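Local coordinates for DPS family dna-binding stress response protein (Thermosynechococcus elongatus, PDB 2C41) that probably binds and oxidises iron and binds DNA as a twelve-subunit, ferritin-like Dps protein of the stress response, at residues D60-R65 / A129-R134. Numbering follows the deposited sequence.
Sequences DELAER and ADLYTR
In the ferritin-like four-helix bundle of this Dps subunit, helices 41-68 and 126-149 run antiparallel where Glu61, Leu62 and Arg65 meet Leu131, Tyr132 and Arg134; the axes of the two short segments approach to 11.4 Å, their directions 168° apart. Glu61 and Arg134 reach tip to tip in an end-on, two-nitrogen salt bridge, carboxylate and guanidinium planes only 27° apart. Arg134 NH1 bonds Glu61 OE2 at 2.8 Å; Arg134 NH2 bonds Glu61 OE1 at 3.0 Å, nearly straight and on its syn lone pair. Leu131, whose CG anti to the backbone N (chi1 -180°) extends toward helix 41-68, lies beside the bridge. Its CD1 is 3.9 Å from Glu61 OE2, while its CD2 packs 3.8 Å from Arg65 CB and touches Leu62 CD2. That Leu62 methyl also meets Tyr132 CE2 at 3.8 Å. The polar ends of Tyr132 and Arg65 are held elsewhere: Tyr132 OH by Thr14, the Arg65 guanidinium by Thr128 and Asp125 of its own chain and Gln140 of a neighbouring subunit. An alanine in place of Glu61 would probably leave the Arg134 guanidinium without its carboxylate mate and freer to turn. The helix pair thus combines a buried leucine contact with a marginal salt bridge, whose paired bonds probably restrain both groups' rotation.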
loop_
_atom_site.group_PDB
_atom_site.type_symbol
_atom_site.label_atom_id
_atom_site.label_comp_id
_atom_site.label_asym_id
_atom_site.label_seq_id
_atom_site.Cartn_x
_atom_site.Cartn_y
_atom_site.Cartn_z
ATOM N N ASP C 60 -9.973 24.092 -4.442
ATOM C CA ASP C 60 -10.948 23.690 -3.436
ATOM C C ASP C 60 -10.649 24.297 -2.061
ATOM O O ASP C 60 -11.571 24.667 -1.332
ATOM C CB ASP C 60 -11.037 22.169 -3.349
ATOM C CG ASP C 60 -12.267 21.716 -2.601
ATOM O OD1 ASP C 60 -12.115 21.265 -1.455
ATOM O OD2 ASP C 60 -13.381 21.861 -3.135
ATOM N N GLU C 61 -9.365 24.426 -1.717
ATOM C CA GLU C 61 -8.967 25.013 -0.433
ATOM C C GLU C 61 -9.429 26.469 -0.323
ATOM O O GLU C 61 -9.975 26.882 0.705
ATOM C CB GLU C 61 -7.452 24.972 -0.263
ATOM C CG GLU C 61 -6.871 23.598 -0.118
ATOM C CD GLU C 61 -5.580 23.652 0.645
ATOM O OE1 GLU C 61 -4.521 23.776 0.006
ATOM O OE2 GLU C 61 -5.635 23.619 1.887
ATOM N N LEU C 62 -9.193 27.232 -1.389
ATOM C CA LEU C 62 -9.561 28.647 -1.435
ATOM C C LEU C 62 -11.074 28.842 -1.523
ATOM O O LEU C 62 -11.628 29.761 -0.907
ATOM C CB LEU C 62 -8.859 29.340 -2.605
ATOM C CG LEU C 62 -7.340 29.482 -2.449
ATOM C CD1 LEU C 62 -6.683 29.728 -3.825
ATOM C CD2 LEU C 62 -7.005 30.591 -1.449
ATOM N N ALA C 63 -11.739 27.966 -2.272
ATOM C CA ALA C 63 -13.189 28.029 -2.405
ATOM C C ALA C 63 -13.874 27.711 -1.085
ATOM O O ALA C 63 -14.733 28.459 -0.626
ATOM C CB ALA C 63 -13.664 27.080 -3.495
ATOM N N GLU C 64 -13.470 26.612 -0.455
ATOM C CA GLU C 64 -14.120 26.206 0.790
ATOM C C GLU C 64 -13.790 27.131 1.965
ATOM O O GLU C 64 -14.581 27.246 2.907
ATOM C CB GLU C 64 -13.864 24.726 1.081
ATOM C CG GLU C 64 -14.382 23.844 -0.071
ATOM C CD GLU C 64 -14.762 22.448 0.344
ATOM O OE1 GLU C 64 -14.157 21.904 1.303
ATOM O OE2 GLU C 64 -15.669 21.896 -0.313
ATOM N N ARG C 65 -12.654 27.830 1.889
ATOM C CA ARG C 65 -12.338 28.841 2.904
ATOM C C ARG C 65 -13.441 29.905 2.971
ATOM O O ARG C 65 -13.844 30.313 4.062
ATOM C CB ARG C 65 -10.967 29.485 2.662
ATOM C CG ARG C 65 -10.477 30.358 3.842
ATOM C CD ARG C 65 -10.088 29.515 5.078
ATOM N NE ARG C 65 -9.962 30.350 6.281
ATOM C CZ ARG C 65 -10.109 29.903 7.527
ATOM N NH1 ARG C 65 -9.999 30.741 8.557
ATOM N NH2 ARG C 65 -10.369 28.618 7.751
ATOM N N ALA C 129 -4.968 33.798 6.896
ATOM C CA ALA C 129 -3.570 34.235 6.781
ATOM C C ALA C 129 -2.652 33.019 6.634
ATOM O O ALA C 129 -1.736 33.011 5.812
ATOM C CB ALA C 129 -3.153 35.075 7.984
ATOM N N ASP C 130 -2.930 31.974 7.414
ATOM C CA ASP C 130 -2.143 30.742 7.369
ATOM C C ASP C 130 -2.266 30.049 6.013
ATOM O O ASP C 130 -1.271 29.577 5.469
ATOM C CB ASP C 130 -2.559 29.777 8.486
ATOM C CG ASP C 130 -1.771 28.486 8.451
ATOM O OD1 ASP C 130 -0.553 28.524 8.729
ATOM O OD2 ASP C 130 -2.359 27.443 8.106
ATOM N N LEU C 131 -3.482 29.998 5.478
ATOM C CA LEU C 131 -3.732 29.398 4.178
ATOM C C LEU C 131 -2.864 30.078 3.116
ATOM O O LEU C 131 -2.138 29.407 2.382
ATOM C CB LEU C 131 -5.223 29.485 3.818
ATOM C CG LEU C 131 -5.662 28.897 2.472
ATOM C CD1 LEU C 131 -5.251 27.436 2.334
ATOM C CD2 LEU C 131 -7.168 29.056 2.294
ATOM N N TYR C 132 -2.914 31.408 3.063
ATOM C CA TYR C 132 -2.101 32.155 2.105
ATOM C C TYR C 132 -0.606 31.947 2.334
ATOM O O TYR C 132 0.176 31.867 1.377
ATOM C CB TYR C 132 -2.433 33.653 2.167
ATOM C CG TYR C 132 -3.783 34.020 1.584
ATOM C CD1 TYR C 132 -4.606 34.953 2.218
ATOM C CD2 TYR C 132 -4.236 33.440 0.392
ATOM C CE1 TYR C 132 -5.843 35.292 1.687
ATOM C CE2 TYR C 132 -5.472 33.773 -0.146
ATOM C CZ TYR C 132 -6.267 34.703 0.507
ATOM O OH TYR C 132 -7.475 35.043 -0.043
ATOM N N THR C 133 -0.221 31.871 3.606
ATOM C CA THR C 133 1.183 31.697 3.995
ATOM C C THR C 133 1.726 30.342 3.532
ATOM O O THR C 133 2.864 30.251 3.067
ATOM C CB THR C 133 1.367 31.879 5.500
ATOM O OG1 THR C 133 1.007 33.220 5.855
ATOM C CG2 THR C 133 2.826 31.634 5.919
ATOM N N ARG C 134 0.905 29.301 3.649
ATOM C CA ARG C 134 1.281 27.968 3.160
ATOM C C ARG C 134 1.317 27.920 1.628
ATOM O O ARG C 134 2.301 27.472 1.026
ATOM C CB ARG C 134 0.327 26.903 3.719
ATOM C CG ARG C 134 0.530 25.502 3.122
ATOM C CD ARG C 134 -0.167 24.415 3.932
ATOM N NE ARG C 134 -1.587 24.694 4.165
ATOM C CZ ARG C 134 -2.571 24.474 3.289
ATOM N NH1 ARG C 134 -3.822 24.770 3.629
ATOM N NH2 ARG C 134 -2.324 23.951 2.087
#